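PDB 2HJ0: putative citrate lyase, alfa subunit, which is a putative member of the citrate lyase alpha-subunit (CitF) family, with two mixed beta sheets and surrounding helices. Local coordinates for residues F274-G279 against R289-Q294; T265-Y270 against A407-V412. All coordinates share one frame; numbering follows the deposited sequence.

Contact 1: F274-G279 against R289-Q294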
ATOM      1  N   PHE A 274     -19.249 -14.936  12.478  1.00 14.77           N
ATOM      2  CA  PHE A 274     -20.034 -14.276  11.436  1.00 13.93           C
ATOM      3  C   PHE A 274     -19.638 -12.805  11.392  1.00 12.87           C
ATOM      4  O   PHE A 274     -19.232 -12.250  12.405  1.00 13.12           O
ATOM      5  CB  PHE A 274     -21.532 -14.421  11.743  1.00 13.74           C
ATOM      6  CG  PHE A 274     -22.027 -13.462  12.781  1.00 14.05           C
ATOM      7  CD1 PHE A 274     -22.593 -12.250  12.401  1.00 14.16           C
ATOM      8  CD2 PHE A 274     -21.881 -13.738  14.137  1.00 13.01           C
ATOM      9  CE1 PHE A 274     -23.007 -11.317  13.354  1.00 13.86           C
ATOM     10  CE2 PHE A 274     -22.291 -12.810  15.108  1.00 12.82           C
ATOM     11  CZ  PHE A 274     -22.855 -11.598  14.715  1.00 13.23           C
ATOM     12  N   SER A 275     -19.753 -12.181  10.224  1.00 11.52           N
ATOM     13  CA  SER A 275     -19.384 -10.776  10.071  1.00  9.75           C
ATOM     14  C   SER A 275     -20.617  -9.901   9.938  1.00  8.61           C
ATOM     15  O   SER A 275     -21.695 -10.388   9.606  1.00  8.91           O
ATOM     16  CB  SER A 275     -18.503 -10.591   8.834  1.00  9.44           C
ATOM     17  OG  SER A 275     -19.146 -11.089   7.672  1.00  6.18           O
ATOM     18  N   PHE A 276     -20.458  -8.607  10.183  1.00  7.08           N
ATOM     19  CA  PHE A 276     -21.582  -7.700  10.077  1.00  8.39           C
ATOM     20  C   PHE A 276     -21.171  -6.232  10.057  1.00  9.88           C
ATOM     21  O   PHE A 276     -20.052  -5.861  10.435  1.00  9.58           O
ATOM     22  CB  PHE A 276     -22.541  -7.911  11.245  1.00  8.07           C
ATOM     23  CG  PHE A 276     -21.969  -7.499  12.566  1.00  8.35           C
ATOM     24  CD1 PHE A 276     -21.091  -8.328  13.249  1.00  8.76           C
ATOM     25  CD2 PHE A 276     -22.250  -6.251  13.093  1.00  7.88           C
ATOM     26  CE1 PHE A 276     -20.498  -7.911  14.431  1.00  9.17           C
ATOM     27  CE2 PHE A 276     -21.656  -5.833  14.278  1.00  8.99           C
ATOM     28  CZ  PHE A 276     -20.780  -6.661  14.946  1.00  7.64           C
ATOM     29  N   GLN A 277     -22.108  -5.401   9.625  1.00 10.61           N
ATOM     30  CA  GLN A 277     -21.908  -3.968   9.587  1.00 11.96           C
ATOM     31  C   GLN A 277     -23.225  -3.324  10.012  1.00 11.69           C
ATOM     32  O   GLN A 277     -24.286  -3.676   9.502  1.00  8.88           O
ATOM     33  CB  GLN A 277     -21.520  -3.507   8.179  1.00 13.23           C
ATOM     34  CG  GLN A 277     -21.273  -2.012   8.090  1.00 15.85           C
ATOM     35  CD  GLN A 277     -21.106  -1.517   6.673  1.00 17.47           C
ATOM     36  OE1 GLN A 277     -20.090  -1.754   6.021  1.00 20.29           O
ATOM     37  NE2 GLN A 277     -22.119  -0.828   6.184  1.00 20.04           N
ATOM     38  N   THR A 278     -23.155  -2.411  10.978  1.00 13.98           N
ATOM     39  CA  THR A 278     -24.343  -1.708  11.457  1.00 14.78           C
ATOM     40  C   THR A 278     -24.226  -0.231  11.160  1.00 13.96           C
ATOM     41  O   THR A 278     -23.177   0.256  10.736  1.00 14.26           O
ATOM     42  CB  THR A 278     -24.551  -1.864  12.974  1.00 16.02           C
ATOM     43  OG1 THR A 278     -23.339  -1.531  13.657  1.00 17.93           O
ATOM     44  CG2 THR A 278     -24.959  -3.287  13.311  1.00 17.50           C
ATOM     45  N   GLY A 279     -25.315   0.483  11.406  1.00 14.89           N
ATOM     46  CA  GLY A 279     -25.351   1.907  11.140  1.00 15.03           C
ATOM     47  C   GLY A 279     -24.466   2.766  12.014  1.00 15.42           C
ATOM     48  O   GLY A 279     -23.771   2.289  12.913  1.00 14.03           O
ATOM     49  N   ARG A 289     -26.979  -3.105  20.152  1.00 21.17           N
ATOM     50  CA  ARG A 289     -27.258  -3.329  21.568  1.00 22.19           C
ATOM     51  C   ARG A 289     -27.962  -4.659  21.763  1.00 22.53           C
ATOM     52  O   ARG A 289     -27.508  -5.503  22.540  1.00 22.84           O
ATOM     53  CB  ARG A 289     -28.141  -2.214  22.143  1.00 23.39           C
ATOM     54  CG  ARG A 289     -28.727  -2.542  23.505  1.00 24.57           C
ATOM     55  CD  ARG A 289     -29.853  -1.600  23.899  1.00 26.27           C
ATOM     56  NE  ARG A 289     -29.382  -0.266  24.256  1.00 28.69           N
ATOM     57  CZ  ARG A 289     -30.190   0.771  24.455  1.00 29.19           C
ATOM     58  NH1 ARG A 289     -31.500   0.614  24.323  1.00 27.64           N
ATOM     59  NH2 ARG A 289     -29.693   1.960  24.786  1.00 29.76           N
ATOM     60  N   PHE A 290     -29.071  -4.848  21.055  1.00 22.32           N
ATOM     61  CA  PHE A 290     -29.843  -6.084  21.167  1.00 23.44           C
ATOM     62  C   PHE A 290     -29.054  -7.263  20.637  1.00 23.71           C
ATOM     63  O   PHE A 290     -29.143  -8.371  21.162  1.00 23.61           O
ATOM     64  CB  PHE A 290     -31.170  -5.956  20.409  1.00 22.21           C
ATOM     65  CG  PHE A 290     -32.001  -4.797  20.862  1.00 22.08           C
ATOM     66  CD1 PHE A 290     -31.729  -3.516  20.403  1.00 22.18           C
ATOM     67  CD2 PHE A 290     -33.005  -4.973  21.807  1.00 22.54           C
ATOM     68  CE1 PHE A 290     -32.442  -2.425  20.882  1.00 23.07           C
ATOM     69  CE2 PHE A 290     -33.726  -3.890  22.296  1.00 22.48           C
ATOM     70  CZ  PHE A 290     -33.443  -2.613  21.834  1.00 23.53           C
HETATM   71  N   MSE A 291     -28.270  -7.010  19.601  1.00 25.38           N
HETATM   72  CA  MSE A 291     -27.460  -8.048  18.994  1.00 27.80           C
HETATM   73  C   MSE A 291     -26.451  -8.584  20.016  1.00 27.34           C
HETATM   74  O   MSE A 291     -26.324  -9.801  20.197  1.00 25.39           O
HETATM   75  CB  MSE A 291     -26.735  -7.479  17.777  1.00 31.95           C
HETATM   76  CG  MSE A 291     -26.686  -8.410  16.584  1.00 36.80           C
HETATM   77 SE   MSE A 291     -25.563  -7.689  15.199  1.00 48.35          SE
HETATM   78  CE  MSE A 291     -26.621  -6.125  14.754  1.00 42.46           C
ATOM     79  N   ARG A 292     -25.746  -7.663  20.678  1.00 26.94           N
ATOM     80  CA  ARG A 292     -24.752  -7.999  21.699  1.00 27.77           C
ATOM     81  C   ARG A 292     -25.372  -8.920  22.758  1.00 28.38           C
ATOM     82  O   ARG A 292     -24.823  -9.976  23.077  1.00 28.38           O
ATOM     83  CB  ARG A 292     -24.216  -6.721  22.375  1.00 26.30           C
ATOM     84  CG  ARG A 292     -23.056  -6.961  23.347  1.00 25.64           C
ATOM     85  CD  ARG A 292     -22.521  -5.671  23.956  1.00 24.87           C
ATOM     86  NE  ARG A 292     -23.274  -5.281  25.141  1.00 26.52           N
ATOM     87  CZ  ARG A 292     -22.974  -5.648  26.383  1.00 26.51           C
ATOM     88  NH1 ARG A 292     -21.916  -6.414  26.619  1.00 27.44           N
ATOM     89  NH2 ARG A 292     -23.753  -5.272  27.393  1.00 25.46           N
ATOM     90  N   GLU A 293     -26.517  -8.505  23.293  1.00 28.75           N
ATOM     91  CA  GLU A 293     -27.240  -9.261  24.299  1.00 29.79           C
ATOM     92  C   GLU A 293     -27.440 -10.703  23.836  1.00 29.08           C
ATOM     93  O   GLU A 293     -27.151 -11.643  24.569  1.00 28.53           O
ATOM     94  CB  GLU A 293     -28.597  -8.602  24.553  1.00 32.76           C
ATOM     95  CG  GLU A 293     -29.342  -9.111  25.780  1.00 37.18           C
ATOM     96  CD  GLU A 293     -30.787  -8.619  25.835  1.00 39.08           C
ATOM     97  OE1 GLU A 293     -31.000  -7.385  25.780  1.00 39.75           O
ATOM     98  OE2 GLU A 293     -31.706  -9.469  25.939  1.00 40.11           O
ATOM     99  N   GLN A 294     -27.925 -10.878  22.616  1.00 29.41           N
ATOM    100  CA  GLN A 294     -28.141 -12.214  22.088  1.00 30.01           C
ATOM    101  C   GLN A 294     -26.839 -12.952  21.890  1.00 29.53           C
ATOM    102  O   GLN A 294     -26.788 -14.169  22.035  1.00 29.38           O
ATOM    103  CB  GLN A 294     -28.895 -12.154  20.763  1.00 31.50           C
ATOM    104  CG  GLN A 294     -30.381 -12.465  20.884  1.00 33.06           C
ATOM    105  CD  GLN A 294     -30.657 -13.945  21.008  1.00 33.20           C
ATOM    106  OE1 GLN A 294     -30.109 -14.621  21.878  1.00 32.89           O
ATOM    107  NE2 GLN A 294     -31.514 -14.461  20.133  1.00 34.69           N
TER
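S275 OG, on the short strand 275-277, is gripped by two backbone groups, D368 N and Q366 O; from the same strand F276, and from just beyond its end T278, reach across to M291. The hydroxyl lies off to the side of the contact, and its two hydrogen bonds tie this part of the strand to the segment leading into the neighbouring strand 369-372. Across the contact itself there is no hydrogen bond, and the joint is carried by three buried side chains. M291, a selenomethionine, extends from helix 282-297 until its chain bends at chi3 (-65°), which brings SE over one face of the F276 ring. SE stands 4.5 Å from the centroid of the F276 ring and 21° off the ring normal, a Met-aromatic contact displaced toward the rim. The closest ring atom is CD2, with F276 CD2 and M291 SE 4.2 Å apart, while the two side chains run past each other in opposite directions. Beyond the selenium, the methyl end meets the residue just past the strand: T278 CG2 and M291 CE approach tip to tip at 3.6 Å. In T278 a chi1 of 51° sets OG1 between the backbone N and the carbonyl carbon and turns the methyl branch to the helix. Around this core, I264 of helix 251-265 packs on M291, and M313 of helix 311-318 touches both F276 and T278. Strand and helix are the first two elements of the beta-alpha-beta unit 275-277, 282-297 and 302-305, whose two strands are parallel neighbours in the sheet, consistent with a Rossmann-like alpha/beta fold.

Contact 2: T265-Y270 against A407-V412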
ATOM      1  N   THR A 265     -30.089 -12.441  14.326  1.00 12.02           N
ATOM      2  CA  THR A 265     -29.841 -13.573  15.211  1.00 13.34           C
ATOM      3  C   THR A 265     -30.687 -14.802  14.891  1.00 12.99           C
ATOM      4  O   THR A 265     -30.481 -15.848  15.477  1.00 14.31           O
ATOM      5  CB  THR A 265     -30.078 -13.195  16.661  1.00 14.01           C
ATOM      6  OG1 THR A 265     -31.417 -12.715  16.813  1.00 15.92           O
ATOM      7  CG2 THR A 265     -29.102 -12.114  17.079  1.00 14.64           C
ATOM      8  N   SER A 266     -31.640 -14.690  13.973  1.00 13.33           N
ATOM      9  CA  SER A 266     -32.437 -15.854  13.622  1.00 13.71           C
ATOM     10  C   SER A 266     -32.113 -16.253  12.197  1.00 13.80           C
ATOM     11  O   SER A 266     -32.687 -17.195  11.665  1.00 14.90           O
ATOM     12  CB  SER A 266     -33.936 -15.566  13.709  1.00 15.53           C
ATOM     13  OG  SER A 266     -34.342 -15.228  15.023  1.00 17.39           O
ATOM     14  N   SER A 267     -31.193 -15.541  11.569  1.00 13.28           N
ATOM     15  CA  SER A 267     -30.853 -15.847  10.192  1.00 13.09           C
ATOM     16  C   SER A 267     -29.908 -17.032  10.111  1.00 13.55           C
ATOM     17  O   SER A 267     -29.265 -17.395  11.093  1.00 13.80           O
ATOM     18  CB  SER A 267     -30.209 -14.625   9.529  1.00 13.12           C
ATOM     19  OG  SER A 267     -28.875 -14.441   9.969  1.00 11.20           O
ATOM     20  N   PRO A 268     -29.804 -17.652   8.926  1.00 14.38           N
ATOM     21  CA  PRO A 268     -28.908 -18.801   8.760  1.00 14.71           C
ATOM     22  C   PRO A 268     -27.444 -18.368   8.682  1.00 14.44           C
ATOM     23  O   PRO A 268     -26.596 -19.136   8.257  1.00 15.38           O
ATOM     24  CB  PRO A 268     -29.377 -19.403   7.443  1.00 13.43           C
ATOM     25  CG  PRO A 268     -29.702 -18.173   6.665  1.00 14.49           C
ATOM     26  CD  PRO A 268     -30.499 -17.353   7.660  1.00 13.01           C
ATOM     27  N   TYR A 269     -27.155 -17.142   9.100  1.00 14.81           N
ATOM     28  CA  TYR A 269     -25.792 -16.627   9.044  1.00 14.90           C
ATOM     29  C   TYR A 269     -25.286 -16.356  10.456  1.00 15.63           C
ATOM     30  O   TYR A 269     -24.089 -16.138  10.682  1.00 16.50           O
ATOM     31  CB  TYR A 269     -25.764 -15.341   8.226  1.00 13.27           C
ATOM     32  CG  TYR A 269     -26.365 -15.479   6.844  1.00 13.69           C
ATOM     33  CD1 TYR A 269     -25.653 -16.084   5.808  1.00 12.32           C
ATOM     34  CD2 TYR A 269     -27.652 -14.999   6.572  1.00 13.68           C
ATOM     35  CE1 TYR A 269     -26.206 -16.202   4.522  1.00 13.90           C
ATOM     36  CE2 TYR A 269     -28.219 -15.113   5.293  1.00 14.69           C
ATOM     37  CZ  TYR A 269     -27.488 -15.713   4.271  1.00 14.74           C
ATOM     38  OH  TYR A 269     -28.026 -15.811   3.005  1.00 13.65           O
ATOM     39  N   TYR A 270     -26.211 -16.364  11.408  1.00 14.08           N
ATOM     40  CA  TYR A 270     -25.864 -16.128  12.799  1.00 13.04           C
ATOM     41  C   TYR A 270     -25.294 -17.393  13.427  1.00 13.21           C
ATOM     42  O   TYR A 270     -26.022 -18.333  13.760  1.00 12.71           O
ATOM     43  CB  TYR A 270     -27.091 -15.666  13.582  1.00 12.34           C
ATOM     44  CG  TYR A 270     -26.821 -15.484  15.048  1.00  9.32           C
ATOM     45  CD1 TYR A 270     -27.306 -16.384  15.983  1.00  7.61           C
ATOM     46  CD2 TYR A 270     -26.044 -14.423  15.492  1.00  8.46           C
ATOM     47  CE1 TYR A 270     -27.020 -16.230  17.332  1.00  7.59           C
ATOM     48  CE2 TYR A 270     -25.749 -14.253  16.829  1.00  7.50           C
ATOM     49  CZ  TYR A 270     -26.239 -15.162  17.753  1.00  8.08           C
ATOM     50  OH  TYR A 270     -25.940 -15.008  19.093  1.00  6.40           O
ATOM     51  N   ALA A 407     -23.254  -8.081   0.774  1.00 11.11           N
ATOM     52  CA  ALA A 407     -23.768  -8.795   1.943  1.00 11.78           C
ATOM     53  C   ALA A 407     -24.648 -10.000   1.592  1.00 12.76           C
ATOM     54  O   ALA A 407     -25.388  -9.978   0.614  1.00 12.83           O
ATOM     55  CB  ALA A 407     -24.536  -7.828   2.828  1.00 12.13           C
ATOM     56  N   LYS A 408     -24.536 -11.053   2.393  1.00 13.08           N
ATOM     57  CA  LYS A 408     -25.308 -12.262   2.190  1.00 13.39           C
ATOM     58  C   LYS A 408     -26.749 -11.901   2.434  1.00 14.20           C
ATOM     59  O   LYS A 408     -27.648 -12.420   1.793  1.00 14.58           O
ATOM     60  CB  LYS A 408     -24.935 -13.334   3.209  1.00 16.20           C
ATOM     61  CG  LYS A 408     -23.492 -13.788   3.224  1.00 17.84           C
ATOM     62  CD  LYS A 408     -23.138 -14.609   2.018  1.00 19.83           C
ATOM     63  CE  LYS A 408     -21.842 -15.360   2.277  1.00 23.04           C
ATOM     64  NZ  LYS A 408     -20.719 -14.442   2.638  1.00 23.92           N
HETATM   65  N   MSE A 409     -26.974 -11.029   3.405  1.00 15.65           N
HETATM   66  CA  MSE A 409     -28.331 -10.611   3.724  1.00 16.87           C
HETATM   67  C   MSE A 409     -28.387  -9.136   4.084  1.00 16.67           C
HETATM   68  O   MSE A 409     -27.839  -8.703   5.100  1.00 16.13           O
HETATM   69  CB  MSE A 409     -28.885 -11.452   4.868  1.00 16.40           C
HETATM   70  CG  MSE A 409     -30.278 -11.052   5.299  1.00 19.27           C
HETATM   71 SE   MSE A 409     -30.889 -12.215   6.720  1.00 22.81          SE
HETATM   72  CE  MSE A 409     -29.906 -11.454   8.180  1.00 18.33           C
ATOM     73  N   SER A 410     -29.065  -8.376   3.232  1.00 16.87           N
ATOM     74  CA  SER A 410     -29.211  -6.943   3.413  1.00 17.34           C
ATOM     75  C   SER A 410     -30.479  -6.547   4.146  1.00 16.66           C
ATOM     76  O   SER A 410     -31.583  -6.916   3.742  1.00 15.54           O
ATOM     77  CB  SER A 410     -29.185  -6.244   2.055  1.00 18.04           C
ATOM     78  OG  SER A 410     -27.864  -6.162   1.563  1.00 22.15           O
ATOM     79  N   LEU A 411     -30.318  -5.789   5.227  1.00 16.34           N
ATOM     80  CA  LEU A 411     -31.463  -5.314   5.989  1.00 14.99           C
ATOM     81  C   LEU A 411     -31.600  -3.818   5.814  1.00 15.31           C
ATOM     82  O   LEU A 411     -30.632  -3.078   5.961  1.00 16.11           O
ATOM     83  CB  LEU A 411     -31.305  -5.613   7.476  1.00 14.20           C
ATOM     84  CG  LEU A 411     -32.082  -6.814   7.994  1.00 14.71           C
ATOM     85  CD1 LEU A 411     -31.533  -8.069   7.322  1.00 16.62           C
ATOM     86  CD2 LEU A 411     -31.952  -6.907   9.506  1.00 13.91           C
ATOM     87  N   VAL A 412     -32.800  -3.373   5.473  1.00 15.21           N
ATOM     88  CA  VAL A 412     -33.058  -1.948   5.330  1.00 14.83           C
ATOM     89  C   VAL A 412     -34.140  -1.623   6.362  1.00 15.21           C
ATOM     90  O   VAL A 412     -35.324  -1.934   6.177  1.00 13.65           O
ATOM     91  CB  VAL A 412     -33.553  -1.579   3.894  1.00 14.30           C
ATOM     92  CG1 VAL A 412     -33.990  -0.127   3.843  1.00 12.50           C
ATOM     93  CG2 VAL A 412     -32.437  -1.814   2.881  1.00 12.22           C
TER
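With CG anti to the carbonyl carbon (chi1 -54°), Y269 swings its ring out from the loop to K408, while M409 runs extended, CG opposite its backbone N, and then bends at chi3 (77°) to bring its methyl to S267. The ring of Y269 is the centre of the contact. K408 CB lies over one face, 3.8 Å from the centroid of the Y269 ring and 28° off the normal, a CH-pi contact; P268 CG of the same loop covers the opposite face. From there the lysine chain leads away from the loop, and its amine makes a long, weak ion pair with D368. M409 CB packs obliquely against the ring, with Y269 CE2 and M409 CB 3.7 Å apart. The selenium of this selenomethionine lies at the edge, M409 SE being 5.3 Å from the Y269 centroid, which makes a Met-aromatic contact. At the far end of the chain M409 CE touches S267 CB at 3.5 Å. S267 OG faces two ways, bonded to I264 O and weakly to Y269 N at 3.3 Å; this last link has the form of an ST turn, and the Y270 N to S267 O bond closes a turn over 267-270. R453 joins the two segments through its guanidinium group, NH2 binding Y269 OH and NH1 binding K408 O. The loop of 265-270 follows helix 251-265 and leads toward strand 275-277, so the contact sets it against the start of strand 409-413, which runs between strands 369-372 and 440-442, with L456 and Y459 of helix 454-459 packing on M409 and P268.

Overall arrangement
From the N terminus, the chain leaves helix 251-265 through 265-270, the first half of contact 2, and enters 274-279. A short turn and helix 282-297 then bring 289-294 back against that strand, so contact 1 closes a local loop. Only after a further hundred residues and more does 407-412 arrive and close the long loop of contact 2, which encloses contact 1 without crossing it. Their centres lie 11 Å apart and they touch directly, Y270 OH making a weak hydrogen bond with Q294 O. Both reach the same mixed sheet, contact 1 at strand 275-277 and contact 2 at strand 409-413, with strand 369-372 between them.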